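Local structure of beta-galactosidase (Bacillus circulans, 4MAD) at residues A[526-532]-A[557-563]; A[532-538]-A[549-553]. The protein probably hydrolyses terminal non-reducing beta-D-galactose residues of beta-D-galactosides. The contacts are given in a common frame with arbitrary orientation. Numbering follows the deposited sequence.

Interaction 1: A[526-532]-A[557-563]; sequences ADTFIDL and QTLYVPA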
loop_
_atom_site.group_PDB
_atom_site.type_symbol
_atom_site.label_atom_id
_atom_site.label_comp_id
_atom_site.label_asym_id
_atom_site.label_seq_id
_atom_site.Cartn_x
_atom_site.Cartn_y
_atom_site.Cartn_z
ATOM N N ALA A 526 8.927 20.977 -10.335
ATOM C CA ALA A 526 8.082 21.361 -9.229
ATOM C C ALA A 526 7.013 20.273 -9.072
ATOM O O ALA A 526 6.801 19.551 -9.977
ATOM C CB ALA A 526 7.439 22.618 -9.497
ATOM N N ASP A 527 6.355 20.181 -7.935
ATOM C CA ASP A 527 5.330 19.176 -7.764
ATOM C C ASP A 527 4.214 19.464 -8.725
ATOM O O ASP A 527 3.977 20.542 -9.052
ATOM C CB ASP A 527 4.757 19.164 -6.357
ATOM C CG ASP A 527 5.676 18.582 -5.327
ATOM O OD1 ASP A 527 6.708 18.033 -5.644
ATOM O OD2 ASP A 527 5.329 18.718 -4.178
ATOM N N THR A 528 3.572 18.427 -9.195
ATOM C CA THR A 528 2.521 18.569 -10.161
ATOM C C THR A 528 1.598 17.359 -10.164
ATOM O O THR A 528 1.881 16.410 -9.515
ATOM C CB THR A 528 3.049 18.851 -11.588
ATOM O OG1 THR A 528 1.996 19.202 -12.450
ATOM C CG2 THR A 528 3.735 17.664 -12.130
ATOM N N PHE A 529 0.511 17.457 -10.904
ATOM C CA PHE A 529 -0.467 16.399 -10.958
ATOM C C PHE A 529 -0.923 16.144 -12.376
ATOM O O PHE A 529 -1.164 17.051 -13.089
ATOM C CB PHE A 529 -1.654 16.725 -10.088
ATOM C CG PHE A 529 -1.288 17.165 -8.693
ATOM C CD1 PHE A 529 -1.328 16.289 -7.632
ATOM C CD2 PHE A 529 -0.918 18.467 -8.418
ATOM C CE1 PHE A 529 -1.010 16.675 -6.402
ATOM C CE2 PHE A 529 -0.613 18.831 -7.154
ATOM C CZ PHE A 529 -0.639 17.918 -6.163
ATOM N N ILE A 530 -1.034 14.883 -12.742
ATOM C CA ILE A 530 -1.514 14.510 -14.041
ATOM C C ILE A 530 -3.021 14.221 -14.042
ATOM O O ILE A 530 -3.459 13.370 -13.367
ATOM C CB ILE A 530 -0.794 13.246 -14.577
ATOM C CG1 ILE A 530 0.701 13.427 -14.588
ATOM C CG2 ILE A 530 -1.231 12.966 -15.940
ATOM C CD1 ILE A 530 1.461 12.256 -15.139
ATOM N N ASP A 531 -3.766 14.942 -14.847
ATOM C CA ASP A 531 -5.201 14.808 -14.920
ATOM C C ASP A 531 -5.567 13.746 -15.929
ATOM O O ASP A 531 -5.325 13.921 -17.058
ATOM C CB ASP A 531 -5.825 16.097 -15.389
ATOM C CG ASP A 531 -7.268 15.946 -15.757
ATOM O OD1 ASP A 531 -7.933 15.039 -15.326
ATOM O OD2 ASP A 531 -7.735 16.779 -16.513
ATOM N N LEU A 532 -6.098 12.645 -15.444
ATOM C CA LEU A 532 -6.346 11.477 -16.235
ATOM C C LEU A 532 -7.818 11.194 -16.435
ATOM O O LEU A 532 -8.178 10.118 -16.806
ATOM C CB LEU A 532 -5.702 10.282 -15.601
ATOM C CG LEU A 532 -4.187 10.330 -15.661
ATOM C CD1 LEU A 532 -3.493 9.868 -14.471
ATOM C CD2 LEU A 532 -3.646 9.766 -16.912
ATOM N N GLN A 557 -8.973 11.327 -9.659
ATOM C CA GLN A 557 -8.800 11.523 -11.083
ATOM C C GLN A 557 -7.462 12.111 -11.510
ATOM O O GLN A 557 -7.288 12.378 -12.630
ATOM C CB GLN A 557 -9.922 12.351 -11.643
ATOM C CG GLN A 557 -11.231 11.830 -11.290
ATOM C CD GLN A 557 -11.727 10.794 -12.222
ATOM O OE1 GLN A 557 -11.167 10.557 -13.210
ATOM N NE2 GLN A 557 -12.847 10.200 -11.886
ATOM N N THR A 558 -6.550 12.311 -10.577
ATOM C CA THR A 558 -5.212 12.826 -10.855
ATOM C C THR A 558 -4.192 11.963 -10.178
ATOM O O THR A 558 -4.506 11.359 -9.208
ATOM C CB THR A 558 -4.985 14.220 -10.314
ATOM O OG1 THR A 558 -5.380 14.284 -8.955
ATOM C CG2 THR A 558 -5.730 15.230 -11.079
ATOM N N LEU A 559 -2.996 11.927 -10.725
ATOM C CA LEU A 559 -1.876 11.270 -10.124
ATOM C C LEU A 559 -0.832 12.313 -9.732
ATOM O O LEU A 559 -0.441 13.033 -10.533
ATOM C CB LEU A 559 -1.212 10.239 -11.056
ATOM C CG LEU A 559 -1.867 8.886 -11.272
ATOM C CD1 LEU A 559 -1.225 8.011 -12.344
ATOM C CD2 LEU A 559 -2.065 8.163 -10.021
ATOM N N TYR A 560 -0.391 12.268 -8.497
ATOM C CA TYR A 560 0.639 13.136 -7.984
ATOM C C TYR A 560 1.972 12.758 -8.543
ATOM O O TYR A 560 2.348 11.651 -8.522
ATOM C CB TYR A 560 0.626 13.110 -6.464
ATOM C CG TYR A 560 1.799 13.633 -5.676
ATOM C CD1 TYR A 560 2.256 14.901 -5.816
ATOM C CD2 TYR A 560 2.392 12.849 -4.756
ATOM C CE1 TYR A 560 3.270 15.340 -5.092
ATOM C CE2 TYR A 560 3.419 13.267 -4.036
ATOM C CZ TYR A 560 3.857 14.535 -4.199
ATOM O OH TYR A 560 4.888 14.940 -3.465
ATOM N N VAL A 561 2.658 13.772 -9.019
ATOM C CA VAL A 561 4.003 13.684 -9.463
ATOM C C VAL A 561 4.943 14.490 -8.560
ATOM O O VAL A 561 5.007 15.654 -8.666
ATOM C CB VAL A 561 4.120 14.261 -10.863
ATOM C CG1 VAL A 561 5.485 14.071 -11.396
ATOM C CG2 VAL A 561 3.096 13.726 -11.766
ATOM N N PRO A 562 5.688 13.842 -7.712
ATOM C CA PRO A 562 6.669 14.529 -6.907
ATOM C C PRO A 562 7.761 15.167 -7.765
ATOM O O PRO A 562 8.208 14.577 -8.684
ATOM C CB PRO A 562 7.274 13.406 -6.067
ATOM C CG PRO A 562 6.324 12.369 -6.093
ATOM C CD PRO A 562 5.644 12.428 -7.376
ATOM N N ALA A 563 8.250 16.319 -7.361
ATOM C CA ALA A 563 9.227 16.989 -8.178
ATOM C C ALA A 563 10.467 16.139 -8.472
ATOM O O ALA A 563 11.015 16.242 -9.533
ATOM C CB ALA A 563 9.622 18.244 -7.553
HETATM O O HOH W 1 -8.999 8.766 -14.245
#
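Starting at the N-terminal end of 526-532, A526 meets its partner through its backbone, A526 C lying 3.6 Å from A563 CB. D527 then bends its carboxylate over the end of the other strand: A563 N donates to D527 OD1 at 2.9 Å, while Y47 also bonds OD1 and K353 forms a salt bridge with OD2. The two strands run antiparallel, their axes 4.4 Å apart at closest and 153° between directions. T528 and V561 are a hydrogen-bonded pair, with T528 N to V561 O at 3.2 Å and V561 N to T528 O at 2.8 Å. F529 faces Y560 in a non-hydrogen-bonded pair; their rings meet obliquely, centroids 5.7 Å apart. I530 closes the next ring of bonds with L559 (I530 N to L559 O 2.9 Å, L559 N to I530 O 3.0 Å), and I530 CG1 touches V561 CG2 at 3.7 Å. D531 sits beside T558, its OD1 bonded to S533. The ladder ends where L532 N reaches Q557 O at 3.1 Å. L532 CD1 rests against L559 CD1 at 3.6 Å. Strand 558-561 is an outermost strand of the antiparallel sheet in the galactose-binding domain region, and 528-531 pairs on its other side with 584-588. The face carrying I530, L559 and V561 packs on L547 of strand 545-551, and V540 of strand 537-542 covers I530 and L559.

Interaction 2: A[532-538]-A[549-553]; sequences LSEWTKG and RYWEI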
loop_
_atom_site.group_PDB
_atom_site.type_symbol
_atom_site.label_atom_id
_atom_site.label_comp_id
_atom_site.label_asym_id
_atom_site.label_seq_id
_atom_site.Cartn_x
_atom_site.Cartn_y
_atom_site.Cartn_z
ATOM N N LEU A 532 -6.098 12.645 -15.444
ATOM C CA LEU A 532 -6.346 11.477 -16.235
ATOM C C LEU A 532 -7.818 11.194 -16.435
ATOM O O LEU A 532 -8.178 10.118 -16.806
ATOM C CB LEU A 532 -5.702 10.282 -15.601
ATOM C CG LEU A 532 -4.187 10.330 -15.661
ATOM C CD1 LEU A 532 -3.493 9.868 -14.471
ATOM C CD2 LEU A 532 -3.646 9.766 -16.912
ATOM N N SER A 533 -8.615 12.234 -16.185
ATOM C CA SER A 533 -10.065 12.162 -16.230
ATOM C C SER A 533 -10.583 11.786 -17.606
ATOM O O SER A 533 -11.647 11.232 -17.725
ATOM C CB SER A 533 -10.730 13.470 -15.773
ATOM O OG SER A 533 -10.408 14.530 -16.595
ATOM N N GLU A 534 -9.850 12.169 -18.635
ATOM C CA GLU A 534 -10.214 11.796 -19.993
ATOM C C GLU A 534 -10.043 10.305 -20.297
ATOM O O GLU A 534 -10.709 9.791 -21.125
ATOM C CB GLU A 534 -9.554 12.650 -21.066
ATOM C CG GLU A 534 -10.157 12.433 -22.441
ATOM C CD GLU A 534 -9.484 13.169 -23.603
ATOM O OE1 GLU A 534 -8.366 13.645 -23.491
ATOM O OE2 GLU A 534 -10.108 13.239 -24.648
ATOM N N TRP A 535 -9.080 9.689 -19.660
ATOM C CA TRP A 535 -8.665 8.331 -19.906
ATOM C C TRP A 535 -9.532 7.340 -19.145
ATOM O O TRP A 535 -10.449 7.731 -18.496
ATOM C CB TRP A 535 -7.178 8.180 -19.607
ATOM C CG TRP A 535 -6.335 8.985 -20.575
ATOM C CD1 TRP A 535 -6.117 10.318 -20.571
ATOM C CD2 TRP A 535 -5.613 8.470 -21.686
ATOM N NE1 TRP A 535 -5.372 10.654 -21.623
ATOM C CE2 TRP A 535 -5.008 9.540 -22.309
ATOM C CE3 TRP A 535 -5.444 7.205 -22.219
ATOM C CZ2 TRP A 535 -4.228 9.395 -23.429
ATOM C CZ3 TRP A 535 -4.664 7.065 -23.329
ATOM C CH2 TRP A 535 -4.084 8.150 -23.935
ATOM N N THR A 536 -9.243 6.060 -19.297
ATOM C CA THR A 536 -10.097 5.052 -18.711
ATOM C C THR A 536 -9.508 4.180 -17.585
ATOM O O THR A 536 -9.990 4.200 -16.512
ATOM C CB THR A 536 -10.792 4.200 -19.802
ATOM O OG1 THR A 536 -11.709 5.009 -20.510
ATOM C CG2 THR A 536 -11.508 3.056 -19.204
ATOM N N LYS A 537 -8.480 3.419 -17.885
ATOM C CA LYS A 537 -7.784 2.686 -16.870
ATOM C C LYS A 537 -6.368 2.389 -17.264
ATOM O O LYS A 537 -6.105 2.035 -18.376
ATOM C CB LYS A 537 -8.506 1.421 -16.536
ATOM C CG LYS A 537 -7.954 0.673 -15.335
ATOM C CD LYS A 537 -8.828 -0.446 -14.909
ATOM C CE LYS A 537 -8.609 -0.879 -13.491
ATOM N NZ LYS A 537 -7.275 -1.266 -13.211
ATOM N N GLY A 538 -5.483 2.521 -16.307
ATOM C CA GLY A 538 -4.093 2.265 -16.570
ATOM C C GLY A 538 -3.116 2.682 -15.521
ATOM O O GLY A 538 -3.450 2.720 -14.409
ATOM N N ARG A 549 -1.757 3.748 -10.345
ATOM C CA ARG A 549 -2.854 3.486 -11.228
ATOM C C ARG A 549 -3.862 4.631 -11.304
ATOM O O ARG A 549 -3.970 5.410 -10.385
ATOM C CB ARG A 549 -3.625 2.256 -10.761
ATOM C CG ARG A 549 -2.761 1.049 -10.331
ATOM C CD ARG A 549 -3.620 -0.129 -9.947
ATOM N NE ARG A 549 -3.032 -0.966 -8.943
ATOM C CZ ARG A 549 -2.662 -2.221 -9.121
ATOM N NH1 ARG A 549 -2.815 -2.782 -10.286
ATOM N NH2 ARG A 549 -2.127 -2.919 -8.156
ATOM N N TYR A 550 -4.589 4.683 -12.411
ATOM C CA TYR A 550 -5.696 5.572 -12.595
ATOM C C TYR A 550 -6.917 4.798 -13.127
ATOM O O TYR A 550 -6.753 3.799 -13.654
ATOM C CB TYR A 550 -5.352 6.661 -13.566
ATOM C CG TYR A 550 -5.178 6.224 -15.010
ATOM C CD1 TYR A 550 -6.233 6.178 -15.877
ATOM C CD2 TYR A 550 -3.946 5.947 -15.521
ATOM C CE1 TYR A 550 -6.075 5.857 -17.169
ATOM C CE2 TYR A 550 -3.796 5.596 -16.824
ATOM C CZ TYR A 550 -4.850 5.554 -17.650
ATOM O OH TYR A 550 -4.639 5.185 -18.929
ATOM N N TRP A 551 -8.117 5.253 -12.894
ATOM C CA TRP A 551 -9.292 4.568 -13.367
ATOM C C TRP A 551 -10.399 5.616 -13.367
ATOM O O TRP A 551 -10.619 6.248 -12.372
ATOM C CB TRP A 551 -9.622 3.452 -12.407
ATOM C CG TRP A 551 -10.600 2.471 -12.873
ATOM C CD1 TRP A 551 -11.282 2.470 -14.029
ATOM C CD2 TRP A 551 -10.954 1.273 -12.204
ATOM N NE1 TRP A 551 -12.070 1.371 -14.117
ATOM C CE2 TRP A 551 -11.883 0.605 -13.005
ATOM C CE3 TRP A 551 -10.598 0.723 -10.999
ATOM C CZ2 TRP A 551 -12.447 -0.569 -12.616
ATOM C CZ3 TRP A 551 -11.114 -0.453 -10.653
ATOM C CH2 TRP A 551 -12.055 -1.080 -11.433
ATOM N N GLU A 552 -11.146 5.737 -14.440
ATOM C CA GLU A 552 -12.126 6.792 -14.620
ATOM C C GLU A 552 -13.239 6.767 -13.583
ATOM O O GLU A 552 -13.938 7.734 -13.424
ATOM C CB GLU A 552 -12.774 6.698 -16.001
ATOM C CG GLU A 552 -13.531 5.468 -16.165
ATOM C CD GLU A 552 -14.000 5.124 -17.587
ATOM O OE1 GLU A 552 -13.780 5.871 -18.517
ATOM O OE2 GLU A 552 -14.581 4.040 -17.727
ATOM N N ILE A 553 -13.414 5.627 -12.932
ATOM C CA ILE A 553 -14.506 5.470 -11.978
ATOM C C ILE A 553 -14.337 6.271 -10.691
ATOM O O ILE A 553 -15.232 6.389 -9.943
ATOM C CB ILE A 553 -14.902 4.016 -11.686
ATOM C CG1 ILE A 553 -13.847 3.278 -10.893
ATOM C CG2 ILE A 553 -15.277 3.343 -12.949
ATOM C CD1 ILE A 553 -14.238 1.939 -10.461
HETATM O O HOH W 2 -13.049 8.503 -18.975
#
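Three backbone hydrogen bonds and one between side chains join the segments. G538 and Y550 form the hydrogen-bonded pair, G538 N giving to Y550 O at 3.2 Å and Y550 N to G538 O at 3.0 Å. Beyond the non-hydrogen-bonded pair K537-W551, E552 N donates to T536 O at 2.8 Å, and T536 OG1 donates to E552 OE1 at 3.0 Å. A water lies 2.8 Å from both E552 OE1 and W535 O and bridges them. The backbone N of T536 and of K537 both turn to E577, which also takes the hydroxyl of Y550. K537 lays CE over the six-membered ring of W551, 3.5 Å from its centroid, and NZ is placed for a cation-pi contact; its charge is met by E457, which also binds R549. The Y550 ring is sandwiched, with G538 CA over one face and L532 CD2 over the other. A CB on G538 would run into Y550 OH. A type I turn from L532 to W535, closed by W535 N to L532 O at 3.0 Å, leads toward the strand. The whole is the open end of a beta hairpin, strands 537-542 and 545-551, at one edge of the antiparallel sheet.

L532 belongs to both contacts, and there the chain turns from strand 528-531 toward the hairpin. It runs through 537-542 and 545-551 and back out to 558-561, so in sequence the hairpin lies between the two partners of interaction 1. The centres are about 13 Å apart, yet the contacts touch: Q557 NE2 probably bonds E552 O at 3.1 Å, and L559 CD2 packs on R549 O at 3.4 Å. Strands 545-551 and 558-561 are the two outermost strands of one sheet, yet side chains of one (L559, V561) touch L547 of the other, so the sheet folds over on itself. Both contacts lie away from the predicted catalytic residues E171 and E247.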